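PDB 4M7O: iron-binding protein from Staphylococcus epidermidis, which probably binds iron, perhaps as a chelate, outside the cell membrane as the solute-binding component of an uptake system. Local coordinates for residues E34-L39 with Q128-E133; V46-V51 with K56-G61; E74-K79 with K98-K103; E162-V167 with P171-A176; T180-M185 with K199-V204. All blocks are in the same frame, centred on the assembly; numbering follows the deposited sequence.

Contact 1 of 5, residues E34-L39 with Q128-E133; sequences EILYRL and QLTDRE
Arg132 reaches across to Leu39 and holds its backbone carbonyl with two nitrogens. Its chain is bent at both chi2 (-69°) and chi3 (-73°), and this bend turns the guanidinium side-on to the carbonyl. Arg132 NH2 donates to Leu39 O at 2.7 Å, and Arg132 NE to Leu39 O at 2.9 Å. The oxygen lies close to the guanidinium plane, at its edge. NH2 sits in the carbonyl plane, whereas NE is tilted from it by 28°.

Beside this grip the side chains meet more loosely. Leu39 points at the other segment and crosses the Thr130 side chain at about a right angle, with Leu39 CD1 4.1 Å from Thr130 OG1. That hydroxyl is bonded elsewhere, to the carbonyl of Ile126 in helix 116-129. The methyl Thr130 CG2 is turned to Leu36 and lies 4.4 Å from its CD2.

Thr130 follows the end of helix 116-129, and Arg132 is the N-cap residue of helix 133-152. The arginine therefore ties the short link between these two helices to the chain near the C-terminal end of helix 30-38. One cationic group gives Leu39 O two donors, which probably fixes the rotation of the guanidinium.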
# COMPACT_ATOMS: atom_id res chain seq x y z
N GLU A 34 4.90 -9.38 6.46
CA GLU A 34 6.22 -8.76 6.42
C GLU A 34 6.60 -8.19 7.78
O GLU A 34 7.74 -8.32 8.22
CB GLU A 34 6.27 -7.66 5.34
CG GLU A 34 6.20 -8.20 3.92
CD GLU A 34 6.55 -7.14 2.88
OE1 GLU A 34 7.46 -6.32 3.14
OE2 GLU A 34 5.92 -7.15 1.80
N ILE A 35 5.62 -7.58 8.45
CA ILE A 35 5.84 -6.95 9.74
C ILE A 35 6.14 -8.00 10.81
O ILE A 35 7.04 -7.82 11.63
CB ILE A 35 4.60 -6.13 10.17
CG1 ILE A 35 4.39 -4.94 9.22
CG2 ILE A 35 4.74 -5.66 11.61
CD1 ILE A 35 3.04 -4.26 9.41
N LEU A 36 5.38 -9.09 10.80
CA LEU A 36 5.59 -10.20 11.74
C LEU A 36 7.00 -10.75 11.64
O LEU A 36 7.64 -11.01 12.66
CB LEU A 36 4.57 -11.32 11.49
CG LEU A 36 3.16 -11.02 11.99
CD1 LEU A 36 2.16 -12.10 11.51
CD2 LEU A 36 3.19 -10.95 13.52
N TYR A 37 7.49 -10.92 10.42
CA TYR A 37 8.84 -11.42 10.21
C TYR A 37 9.85 -10.41 10.74
O TYR A 37 10.83 -10.80 11.37
CB TYR A 37 9.10 -11.71 8.72
CG TYR A 37 8.93 -13.17 8.33
CD1 TYR A 37 7.69 -13.68 8.02
CD2 TYR A 37 10.03 -14.02 8.26
CE1 TYR A 37 7.54 -14.98 7.65
CE2 TYR A 37 9.87 -15.34 7.90
CZ TYR A 37 8.63 -15.81 7.59
OH TYR A 37 8.46 -17.13 7.23
N ARG A 38 9.61 -9.12 10.52
CA ARG A 38 10.57 -8.09 10.97
C ARG A 38 10.55 -7.95 12.50
O ARG A 38 11.48 -7.41 13.09
CB ARG A 38 10.32 -6.74 10.27
CG ARG A 38 10.69 -6.72 8.78
CD ARG A 38 12.19 -6.93 8.54
NE ARG A 38 13.00 -5.94 9.24
CZ ARG A 38 13.19 -4.69 8.82
NH1 ARG A 38 12.64 -4.26 7.70
NH2 ARG A 38 13.95 -3.86 9.53
N LEU A 39 9.50 -8.45 13.13
CA LEU A 39 9.41 -8.44 14.59
C LEU A 39 10.11 -9.66 15.20
O LEU A 39 10.23 -9.76 16.42
CB LEU A 39 7.95 -8.38 15.06
CG LEU A 39 7.21 -7.08 14.72
CD1 LEU A 39 5.83 -7.05 15.36
CD2 LEU A 39 8.03 -5.87 15.14
N GLN A 128 2.66 -4.30 20.06
CA GLN A 128 2.06 -4.38 21.39
C GLN A 128 1.16 -5.61 21.50
O GLN A 128 1.06 -6.21 22.57
CB GLN A 128 1.29 -3.12 21.71
CG GLN A 128 0.64 -3.14 23.08
CD GLN A 128 0.19 -1.77 23.53
OE1 GLN A 128 0.16 -0.83 22.73
NE2 GLN A 128 -0.15 -1.64 24.81
N LEU A 129 0.52 -5.98 20.40
CA LEU A 129 -0.36 -7.13 20.37
C LEU A 129 0.40 -8.43 20.64
O LEU A 129 -0.06 -9.27 21.41
CB LEU A 129 -1.07 -7.20 19.00
CG LEU A 129 -1.85 -8.48 18.67
CD1 LEU A 129 -3.03 -8.68 19.61
CD2 LEU A 129 -2.31 -8.50 17.22
N THR A 130 1.58 -8.55 20.04
CA THR A 130 2.39 -9.77 20.11
C THR A 130 3.51 -9.71 21.13
O THR A 130 4.41 -10.55 21.10
CB THR A 130 3.07 -10.05 18.76
OG1 THR A 130 3.93 -8.95 18.42
CG2 THR A 130 2.05 -10.22 17.67
N ASP A 131 3.47 -8.71 22.01
CA ASP A 131 4.52 -8.53 23.01
C ASP A 131 5.90 -8.49 22.36
O ASP A 131 6.84 -9.15 22.82
CB ASP A 131 4.44 -9.63 24.09
CG ASP A 131 5.21 -9.27 25.35
OD1 ASP A 131 5.48 -8.07 25.56
OD2 ASP A 131 5.55 -10.19 26.12
N ARG A 132 6.02 -7.73 21.28
CA ARG A 132 7.31 -7.53 20.63
C ARG A 132 7.55 -6.04 20.49
O ARG A 132 7.95 -5.57 19.42
CB ARG A 132 7.30 -8.20 19.25
CG ARG A 132 6.98 -9.69 19.30
CD ARG A 132 8.11 -10.47 19.94
NE ARG A 132 9.25 -10.57 19.04
CZ ARG A 132 10.44 -11.08 19.36
NH1 ARG A 132 10.66 -11.54 20.59
NH2 ARG A 132 11.41 -11.12 18.46
N GLU A 133 7.29 -5.30 21.57
CA GLU A 133 7.30 -3.84 21.55
C GLU A 133 8.68 -3.27 21.23
O GLU A 133 8.81 -2.33 20.45
CB GLU A 133 6.77 -3.29 22.88
CG GLU A 133 5.30 -3.65 23.14
CD GLU A 133 4.73 -3.00 24.39
OE1 GLU A 133 5.27 -3.24 25.50
OE2 GLU A 133 3.74 -2.24 24.27

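Contact 2 of 5, residues V46-V51 with K56-G61; sequences VGVSTV and KDVKKG
Lys59 lies across Val48 and ends on the carbonyl of Thr50. The two side chains cross obliquely, with Val48 CG2 4.1 Å from Lys59 CG. Beyond CG the lysine runs extended, and this carries its amine along the end of strand 45-49. Lys59 NZ donates to Thr50 O at 2.6 Å. It approaches from above the carbonyl plane, about 50° out of it, so the bond does not follow a lone pair. The methylene before it passes close to the strand as well: Lys59 CE is 3.7 Å from Ser49 O.

The two methyls of Val48 divide the work. CG2 meets the aliphatic part of Lys59, while Val48 CG1 faces Val58 CG2 at 4.3 Å. Val58 and Lys59 are the middle residues of a type I beta turn from Asp57 to Lys60, closed by Lys60 N to Asp57 O. The strand end has its own turn. Ser49 OG accepts from Val51 N at 3.2 Å, an ST turn, and also bonds Asp52.

Strand 45-49 lies between strands 25-27 and 63-65 in the parallel sheet. The loop 56-61 leads from it into the edge strand 63-65. Helix 30-38 meets the apolar side of the contact, where Thr33 touches Val48 and Val58.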
# COMPACT_ATOMS: atom_id res chain seq x y z
N VAL A 46 1.81 -19.99 11.11
CA VAL A 46 1.46 -21.32 10.58
C VAL A 46 0.75 -21.22 9.24
O VAL A 46 0.66 -22.21 8.50
CB VAL A 46 0.58 -22.15 11.56
CG1 VAL A 46 1.36 -22.54 12.79
CG2 VAL A 46 -0.66 -21.37 11.97
N GLY A 47 0.24 -20.03 8.94
CA GLY A 47 -0.50 -19.81 7.71
C GLY A 47 -0.32 -18.39 7.18
O GLY A 47 -0.19 -17.42 7.94
N VAL A 48 -0.32 -18.27 5.85
CA VAL A 48 -0.26 -16.96 5.21
C VAL A 48 -1.29 -16.97 4.11
O VAL A 48 -1.99 -17.96 3.93
CB VAL A 48 1.14 -16.68 4.63
CG1 VAL A 48 2.14 -16.51 5.75
CG2 VAL A 48 1.57 -17.83 3.72
N SER A 49 -1.40 -15.88 3.37
CA SER A 49 -2.37 -15.85 2.29
C SER A 49 -1.74 -16.37 1.01
O SER A 49 -0.52 -16.47 0.89
CB SER A 49 -2.92 -14.44 2.08
OG SER A 49 -2.08 -13.70 1.22
N THR A 50 -2.58 -16.67 0.04
CA THR A 50 -2.11 -17.21 -1.23
C THR A 50 -1.33 -16.20 -2.04
O THR A 50 -0.71 -16.56 -3.05
CB THR A 50 -3.29 -17.66 -2.07
OG1 THR A 50 -4.30 -16.65 -2.00
CG2 THR A 50 -3.84 -18.99 -1.52
N VAL A 51 -1.37 -14.93 -1.64
CA VAL A 51 -0.63 -13.89 -2.36
C VAL A 51 0.57 -13.34 -1.59
O VAL A 51 1.17 -12.36 -2.00
CB VAL A 51 -1.55 -12.74 -2.83
CG1 VAL A 51 -2.57 -13.25 -3.84
CG2 VAL A 51 -2.26 -12.08 -1.64
N LYS A 56 11.55 -14.17 0.90
CA LYS A 56 11.79 -15.30 0.03
C LYS A 56 11.29 -16.56 0.72
O LYS A 56 11.57 -16.77 1.91
CB LYS A 56 13.29 -15.44 -0.22
CG LYS A 56 13.69 -16.65 -1.05
CD LYS A 56 15.20 -16.61 -1.33
CE LYS A 56 15.60 -17.58 -2.43
NZ LYS A 56 14.98 -18.91 -2.22
N ASP A 57 10.53 -17.37 -0.02
CA ASP A 57 10.07 -18.67 0.49
C ASP A 57 9.13 -18.54 1.70
O ASP A 57 9.02 -19.48 2.48
CB ASP A 57 11.26 -19.56 0.86
CG ASP A 57 12.18 -19.84 -0.31
OD1 ASP A 57 11.76 -19.59 -1.46
OD2 ASP A 57 13.32 -20.31 -0.09
N VAL A 58 8.45 -17.40 1.86
CA VAL A 58 7.56 -17.24 3.01
C VAL A 58 6.47 -18.31 3.07
O VAL A 58 6.04 -18.72 4.15
CB VAL A 58 6.91 -15.83 3.04
CG1 VAL A 58 6.06 -15.59 1.80
CG2 VAL A 58 6.09 -15.66 4.31
N LYS A 59 6.05 -18.80 1.90
CA LYS A 59 4.93 -19.73 1.83
C LYS A 59 5.30 -21.17 2.20
O LYS A 59 4.43 -21.96 2.55
CB LYS A 59 4.32 -19.72 0.43
CG LYS A 59 3.47 -18.49 0.11
CD LYS A 59 3.09 -18.54 -1.36
CE LYS A 59 1.83 -17.77 -1.65
NZ LYS A 59 1.45 -17.98 -3.08
N LYS A 60 6.58 -21.51 2.09
CA LYS A 60 7.04 -22.87 2.37
C LYS A 60 6.93 -23.22 3.85
O LYS A 60 7.33 -22.44 4.73
CB LYS A 60 8.48 -23.06 1.86
CG LYS A 60 8.61 -22.82 0.36
CD LYS A 60 10.03 -23.05 -0.15
N GLY A 61 6.38 -24.40 4.13
CA GLY A 61 6.19 -24.82 5.50
C GLY A 61 5.07 -24.06 6.19
O GLY A 61 5.04 -23.97 7.43

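Contact 3 of 5, residues E74-K79 with K98-K103; sequences ELIKAK and KSLKDK
Leu100 fits against Leu75 and Ile76, and its two methyls take one partner each. It has the largest buried area of the contact, 68 Å², and points from helix 94-102 at the other helix. Leu100 CD2 lies 4.1 Å from Leu75 CB and about as near to Leu75 CD1. The side chains of Leu75 and Leu100 cross at about a right angle.

Ile76 comes next, with 51 Å² buried. Its chi1 of -65° sets CG1 beside the backbone N, and this branch makes the touch: Ile76 CG1 is 4.0 Å from Leu100 CD1. Ile76 lies at a slant to Leu100. Leu75 buries 33 Å² and also points at its partner helix.

The nearest CA atoms are those of Ile76 and Leu100, 7.0 Å apart. The touching atoms are all carbons of apolar side chains. Ile76 sits at the more open margin of the contact, while Leu75 and Leu100 are buried.

Both helices belong to the domain with the five-stranded parallel sheet. Leu75 continues inward from the contact to Ile26 of strand 25-27 and Phe65 of strand 63-65. It also touches Val96 and Leu97, one turn earlier on helix 94-102.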
# COMPACT_ATOMS: atom_id res chain seq x y z
N GLU A 74 -10.56 -25.35 7.28
CA GLU A 74 -9.12 -25.45 7.16
C GLU A 74 -8.45 -24.49 8.13
O GLU A 74 -7.35 -24.75 8.62
CB GLU A 74 -8.68 -25.15 5.72
CG GLU A 74 -7.59 -26.07 5.17
CD GLU A 74 -8.06 -27.51 4.94
OE1 GLU A 74 -9.25 -27.82 5.17
OE2 GLU A 74 -7.23 -28.34 4.51
N LEU A 75 -9.14 -23.39 8.42
CA LEU A 75 -8.67 -22.40 9.38
C LEU A 75 -8.72 -22.99 10.80
O LEU A 75 -7.77 -22.87 11.56
CB LEU A 75 -9.51 -21.12 9.30
CG LEU A 75 -9.26 -20.10 8.18
CD1 LEU A 75 -10.34 -19.03 8.17
CD2 LEU A 75 -7.91 -19.45 8.34
N ILE A 76 -9.83 -23.63 11.13
CA ILE A 76 -9.99 -24.29 12.43
C ILE A 76 -8.95 -25.39 12.60
O ILE A 76 -8.37 -25.56 13.67
CB ILE A 76 -11.41 -24.90 12.57
CG1 ILE A 76 -12.46 -23.78 12.58
CG2 ILE A 76 -11.53 -25.77 13.82
CD1 ILE A 76 -13.88 -24.28 12.63
N LYS A 77 -8.73 -26.13 11.52
CA LYS A 77 -7.85 -27.29 11.50
C LYS A 77 -6.41 -26.86 11.79
O LYS A 77 -5.64 -27.60 12.37
CB LYS A 77 -7.97 -27.95 10.13
CG LYS A 77 -7.29 -29.28 9.94
CD LYS A 77 -7.47 -29.73 8.49
CE LYS A 77 -6.23 -30.41 7.92
NZ LYS A 77 -6.40 -31.88 7.78
N ALA A 78 -6.07 -25.63 11.40
CA ALA A 78 -4.72 -25.11 11.58
C ALA A 78 -4.48 -24.72 13.04
O ALA A 78 -3.34 -24.45 13.44
CB ALA A 78 -4.49 -23.91 10.68
N LYS A 79 -5.57 -24.71 13.81
CA LYS A 79 -5.54 -24.40 15.24
C LYS A 79 -4.76 -23.14 15.62
O LYS A 79 -3.88 -23.21 16.47
CB LYS A 79 -4.99 -25.60 16.02
CG LYS A 79 -5.94 -26.80 16.06
CD LYS A 79 -5.32 -27.93 16.86
N LYS A 98 -15.66 -14.38 11.65
CA LYS A 98 -16.60 -14.25 12.76
C LYS A 98 -16.80 -15.60 13.45
O LYS A 98 -16.94 -15.66 14.67
CB LYS A 98 -17.95 -13.70 12.30
CG LYS A 98 -17.96 -12.20 12.08
N SER A 99 -16.80 -16.67 12.66
CA SER A 99 -16.88 -18.02 13.20
C SER A 99 -15.68 -18.36 14.07
O SER A 99 -15.84 -18.88 15.17
CB SER A 99 -17.01 -19.03 12.06
OG SER A 99 -18.26 -18.90 11.40
N LEU A 100 -14.48 -18.07 13.58
CA LEU A 100 -13.26 -18.36 14.33
C LEU A 100 -13.25 -17.63 15.67
O LEU A 100 -12.98 -18.23 16.72
CB LEU A 100 -12.02 -18.01 13.50
CG LEU A 100 -11.47 -19.10 12.57
CD1 LEU A 100 -10.80 -20.21 13.37
CD2 LEU A 100 -12.55 -19.68 11.65
N LYS A 101 -13.57 -16.34 15.63
CA LYS A 101 -13.70 -15.53 16.84
C LYS A 101 -14.66 -16.15 17.85
O LYS A 101 -14.37 -16.17 19.05
CB LYS A 101 -14.16 -14.11 16.47
CG LYS A 101 -14.30 -13.18 17.67
CD LYS A 101 -14.55 -11.74 17.23
CE LYS A 101 -14.96 -10.87 18.42
NZ LYS A 101 -15.24 -9.47 18.02
N ASP A 102 -15.79 -16.69 17.38
CA ASP A 102 -16.78 -17.31 18.27
C ASP A 102 -16.19 -18.54 18.97
O ASP A 102 -16.59 -18.87 20.09
CB ASP A 102 -18.06 -17.69 17.51
CG ASP A 102 -19.18 -18.19 18.44
OD1 ASP A 102 -19.42 -17.55 19.49
OD2 ASP A 102 -19.82 -19.22 18.13
N LYS A 103 -15.23 -19.19 18.32
CA LYS A 103 -14.57 -20.35 18.91
C LYS A 103 -13.43 -19.91 19.83
O LYS A 103 -12.73 -20.76 20.39
CB LYS A 103 -14.02 -21.28 17.81
CG LYS A 103 -15.00 -21.59 16.68
CD LYS A 103 -15.45 -23.04 16.69

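Contact 4 of 5, residues E162-V167 with P171-A176; sequences EVFMEV and PDIYTA
Two direct hydrogen bonds join Val167 and Met165 (modelled as selenomethionine) to Tyr174 and Thr175. Val167 N donates to Tyr174 O at 2.8 Å. Thr175 OG1 donates to Met165 O, also at 2.8 Å, with the hydroxyl tilted 18° from the carbonyl plane. Its chi1 of -176° swings OG1 away from the backbone N of its own residue. One water accepts from Met165 N and donates to Thr175 OG1, so that hydroxyl is gripped twice. Thr175 CA adds a CA-H...O contact to Met165 O at 3.1 Å.

Strands 162-168 and 174-176 form an antiparallel beta hairpin within the mixed sheet.

Among the carbon contacts, Phe164 CE1 comes within 3.6 Å of Thr175 CB. Ile173 CG2 meets the edge of the Phe164 ring, 3.9 Å from CZ, and also lies 4.0 Å from Glu166 CG. The Glu166 carboxylate is held by Tyr228 and Arg235. Val167 spreads its methyls: CG2 is 3.8 Å from Tyr174 CB, and CG1 is 3.9 Å from Ala176 CB.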
# COMPACT_ATOMS: atom_id res chain seq x y z
N GLU A 162 3.41 19.67 -10.26
CA GLU A 162 2.07 19.17 -9.96
C GLU A 162 1.80 17.79 -10.60
O GLU A 162 1.93 17.60 -11.82
CB GLU A 162 1.00 20.20 -10.36
CG GLU A 162 1.26 21.60 -9.80
CD GLU A 162 -0.02 22.34 -9.42
OE1 GLU A 162 0.08 23.36 -8.71
OE2 GLU A 162 -1.11 21.90 -9.83
N VAL A 163 1.40 16.84 -9.77
CA VAL A 163 1.29 15.45 -10.18
C VAL A 163 -0.16 14.98 -10.14
O VAL A 163 -0.87 15.20 -9.16
CB VAL A 163 2.11 14.56 -9.24
CG1 VAL A 163 1.97 13.10 -9.65
CG2 VAL A 163 3.57 15.00 -9.22
N PHE A 164 -0.60 14.36 -11.23
CA PHE A 164 -1.91 13.76 -11.29
C PHE A 164 -1.77 12.26 -11.08
O PHE A 164 -1.03 11.59 -11.81
CB PHE A 164 -2.58 14.06 -12.63
CG PHE A 164 -3.88 13.32 -12.83
CD1 PHE A 164 -5.03 13.73 -12.17
CD2 PHE A 164 -3.97 12.24 -13.67
CE1 PHE A 164 -6.23 13.06 -12.34
CE2 PHE A 164 -5.18 11.56 -13.84
CZ PHE A 164 -6.29 11.97 -13.17
N MSE A 165 -2.43 11.73 -10.05
CA MSE A 165 -2.40 10.30 -9.77
C MSE A 165 -3.66 9.70 -10.35
O MSE A 165 -4.78 10.02 -9.93
CB MSE A 165 -2.37 10.04 -8.26
CG MSE A 165 -1.26 10.75 -7.51
SE MSE A 165 0.52 10.04 -7.85
CE MSE A 165 0.21 8.19 -7.32
N GLU A 166 -3.51 8.83 -11.34
CA GLU A 166 -4.66 8.18 -11.94
C GLU A 166 -4.84 6.81 -11.31
O GLU A 166 -4.03 5.90 -11.56
CB GLU A 166 -4.45 8.06 -13.44
CG GLU A 166 -5.64 7.46 -14.17
CD GLU A 166 -5.57 7.69 -15.66
OE1 GLU A 166 -4.88 8.65 -16.09
OE2 GLU A 166 -6.21 6.93 -16.40
N VAL A 167 -5.86 6.63 -10.48
CA VAL A 167 -5.99 5.36 -9.75
C VAL A 167 -7.03 4.41 -10.34
O VAL A 167 -7.15 3.27 -9.93
CB VAL A 167 -6.27 5.54 -8.24
CG1 VAL A 167 -5.17 6.36 -7.61
CG2 VAL A 167 -7.64 6.20 -8.02
N PRO A 171 -14.82 2.72 -16.55
CA PRO A 171 -15.11 3.72 -17.60
C PRO A 171 -14.89 5.17 -17.17
O PRO A 171 -14.87 6.07 -18.02
CB PRO A 171 -16.60 3.49 -17.90
CG PRO A 171 -16.89 2.11 -17.41
CD PRO A 171 -16.03 1.97 -16.18
N ASP A 172 -14.77 5.42 -15.87
CA ASP A 172 -14.51 6.79 -15.40
C ASP A 172 -13.11 6.87 -14.83
O ASP A 172 -12.61 5.91 -14.24
CB ASP A 172 -15.53 7.23 -14.34
CG ASP A 172 -16.94 7.40 -14.89
OD1 ASP A 172 -17.11 7.58 -16.12
OD2 ASP A 172 -17.88 7.35 -14.07
N ILE A 173 -12.48 8.03 -14.99
CA ILE A 173 -11.13 8.22 -14.45
C ILE A 173 -11.24 8.64 -13.00
O ILE A 173 -12.04 9.51 -12.65
CB ILE A 173 -10.41 9.33 -15.22
CG1 ILE A 173 -10.40 8.99 -16.71
CG2 ILE A 173 -9.00 9.53 -14.68
CD1 ILE A 173 -9.89 10.12 -17.58
N TYR A 174 -10.42 8.04 -12.15
CA TYR A 174 -10.40 8.40 -10.74
C TYR A 174 -9.03 8.87 -10.34
O TYR A 174 -8.01 8.34 -10.79
CB TYR A 174 -10.77 7.20 -9.86
CG TYR A 174 -12.27 6.95 -9.76
CD1 TYR A 174 -12.98 6.44 -10.83
CD2 TYR A 174 -12.96 7.21 -8.58
CE1 TYR A 174 -14.38 6.19 -10.73
CE2 TYR A 174 -14.35 6.95 -8.47
CZ TYR A 174 -15.05 6.45 -9.55
OH TYR A 174 -16.41 6.23 -9.44
N THR A 175 -8.99 9.86 -9.46
CA THR A 175 -7.72 10.32 -8.94
C THR A 175 -7.71 10.12 -7.45
O THR A 175 -8.73 9.77 -6.86
CB THR A 175 -7.49 11.80 -9.24
OG1 THR A 175 -6.18 12.17 -8.78
CG2 THR A 175 -8.53 12.65 -8.54
N ALA A 176 -6.54 10.35 -6.85
CA ALA A 176 -6.39 10.28 -5.41
C ALA A 176 -6.10 11.67 -4.88
O ALA A 176 -5.11 12.30 -5.26
CB ALA A 176 -5.27 9.33 -5.04
O HOH W 1 -4.05 13.68 -8.73

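Contact 5 of 5, residues T180-M185 with K199-V204; sequences TFFNDM and KGWKSV
With chi1 at 61°, Thr180 sets its hydroxyl between its own backbone N and carbonyl carbon and swings CG2 out to Gly200 and Trp201. In Trp201, chi1 of -75° puts the indole beside the backbone N, and the ring reaches back to the helix. The methyl then meets the indole at its edge, in the ring plane, with Thr180 CG2 3.7 Å from Trp201 CD1. The same methyl, Thr180 CG2, packs on the backbone of Gly200, 3.6 Å from its CA.

Further along the indole, Phe182 CE2 lies 4.2 Å from Trp201 CZ2. The two aromatic side chains are set at a slant to each other. Phe182 also touches Met165 and Val167 of strand 162-168, and Trp201 rests on Val167 and Ala176. The pair thus extends the apolar packing of the hairpin.

The hydroxyl of Thr180 is shared between two backbone groups. Thr180 OG1 accepts from Asn183 N at 3.1 Å, and it is also bonded to the carbonyl of Gly177. The residue therefore presents its methyl to strand 201-203. This is a threonine N-cap: the side chain takes up a backbone N-H in the first turn of helix 181-188, here where the helix packs beside the mixed sheet.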
# COMPACT_ATOMS: atom_id res chain seq x y z
N THR A 180 -5.06 10.24 1.28
CA THR A 180 -4.69 8.99 0.61
C THR A 180 -3.21 8.74 0.76
O THR A 180 -2.43 9.68 0.98
CB THR A 180 -5.02 9.00 -0.88
OG1 THR A 180 -4.28 10.06 -1.51
CG2 THR A 180 -6.54 9.19 -1.12
N PHE A 181 -2.82 7.48 0.62
CA PHE A 181 -1.43 7.09 0.74
C PHE A 181 -0.62 7.75 -0.36
O PHE A 181 0.45 8.30 -0.11
CB PHE A 181 -1.29 5.57 0.70
CG PHE A 181 -0.17 5.06 1.56
CD1 PHE A 181 1.09 5.62 1.49
CD2 PHE A 181 -0.38 4.05 2.48
CE1 PHE A 181 2.13 5.16 2.28
CE2 PHE A 181 0.66 3.59 3.28
CZ PHE A 181 1.92 4.15 3.18
N PHE A 182 -1.14 7.74 -1.58
CA PHE A 182 -0.43 8.39 -2.68
C PHE A 182 -0.25 9.88 -2.42
O PHE A 182 0.75 10.45 -2.84
CB PHE A 182 -1.13 8.15 -4.01
CG PHE A 182 -1.23 6.70 -4.38
CD1 PHE A 182 -0.12 5.88 -4.31
CD2 PHE A 182 -2.44 6.14 -4.78
CE1 PHE A 182 -0.19 4.53 -4.63
CE2 PHE A 182 -2.53 4.79 -5.10
CZ PHE A 182 -1.40 3.99 -5.03
N ASN A 183 -1.21 10.51 -1.74
CA ASN A 183 -1.08 11.95 -1.49
C ASN A 183 -0.02 12.23 -0.44
O ASN A 183 0.73 13.19 -0.57
CB ASN A 183 -2.40 12.61 -1.10
CG ASN A 183 -2.24 14.09 -0.81
OD1 ASN A 183 -2.19 14.91 -1.73
ND2 ASN A 183 -2.15 14.44 0.47
N ASP A 184 0.04 11.39 0.59
CA ASP A 184 1.04 11.59 1.63
C ASP A 184 2.44 11.41 1.07
O ASP A 184 3.36 12.15 1.44
CB ASP A 184 0.82 10.66 2.82
CG ASP A 184 1.76 10.95 3.97
OD1 ASP A 184 1.93 12.14 4.32
OD2 ASP A 184 2.36 10.00 4.52
N MSE A 185 2.59 10.45 0.16
CA MSE A 185 3.90 10.23 -0.47
C MSE A 185 4.33 11.47 -1.25
O MSE A 185 5.45 11.95 -1.08
CB MSE A 185 3.88 8.99 -1.36
CG MSE A 185 3.65 7.69 -0.60
SE MSE A 185 3.83 6.12 -1.75
CE MSE A 185 2.00 5.52 -1.73
N LYS A 199 -10.92 14.81 -1.48
CA LYS A 199 -10.52 13.84 -0.46
C LYS A 199 -10.83 12.40 -0.87
O LYS A 199 -11.89 12.12 -1.44
CB LYS A 199 -11.19 14.16 0.88
CG LYS A 199 -10.74 15.47 1.51
CD LYS A 199 -11.27 15.63 2.93
CE LYS A 199 -10.74 16.90 3.58
NZ LYS A 199 -11.13 17.00 5.01
N GLY A 200 -9.90 11.49 -0.57
CA GLY A 200 -10.06 10.09 -0.93
C GLY A 200 -9.97 9.90 -2.44
O GLY A 200 -9.32 10.68 -3.14
N TRP A 201 -10.62 8.85 -2.92
CA TRP A 201 -10.64 8.53 -4.35
C TRP A 201 -11.90 9.12 -4.95
O TRP A 201 -13.00 8.84 -4.49
CB TRP A 201 -10.61 6.99 -4.54
CG TRP A 201 -9.25 6.37 -4.29
CD1 TRP A 201 -8.25 6.90 -3.51
CD2 TRP A 201 -8.72 5.14 -4.83
NE1 TRP A 201 -7.16 6.08 -3.52
CE2 TRP A 201 -7.41 4.99 -4.32
CE3 TRP A 201 -9.22 4.16 -5.69
CZ2 TRP A 201 -6.60 3.89 -4.64
CZ3 TRP A 201 -8.42 3.07 -6.00
CH2 TRP A 201 -7.12 2.94 -5.48
N LYS A 202 -11.75 9.97 -5.97
CA LYS A 202 -12.90 10.60 -6.61
C LYS A 202 -12.81 10.52 -8.12
O LYS A 202 -11.72 10.64 -8.69
CB LYS A 202 -13.01 12.08 -6.18
CG LYS A 202 -13.34 12.26 -4.70
CD LYS A 202 -14.63 11.53 -4.33
CE LYS A 202 -14.79 11.37 -2.82
NZ LYS A 202 -14.98 12.68 -2.15
N SER A 203 -13.94 10.32 -8.79
CA SER A 203 -13.94 10.46 -10.25
C SER A 203 -13.77 11.93 -10.67
O SER A 203 -14.31 12.84 -10.04
CB SER A 203 -15.21 9.89 -10.85
OG SER A 203 -16.32 10.71 -10.54
N VAL A 204 -13.01 12.14 -11.74
CA VAL A 204 -12.81 13.47 -12.29
C VAL A 204 -13.00 13.40 -13.80
O VAL A 204 -12.70 12.38 -14.41
CB VAL A 204 -11.39 14.00 -11.98
CG1 VAL A 204 -11.28 14.33 -10.51
CG2 VAL A 204 -10.33 12.96 -12.37

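How the contacts relate
The contacts fall into two groups, one in each lobe. Contacts 1 to 3 belong to the lobe built on the five-stranded parallel sheet; contacts 4 and 5 to the mixed sheet. Contacts 2 and 3 are nested in the chain loop closed by contact 1. Contacts 1 and 2 have centres about 17 Å apart and touch where Tyr37 CE1 meets Val58 CG2 at 3.7 Å. Contacts 4 and 5 are closer, about 8 Å between centres. Their strands 174-176 and 201-203 are neighbours, and Thr175 N probably bonds Lys202 O at 2.9 Å. The centres of contacts 3 and 4 are about 40 Å apart. Such lobes are consistent with a periplasmic binding protein, whose ligand normally sits between them.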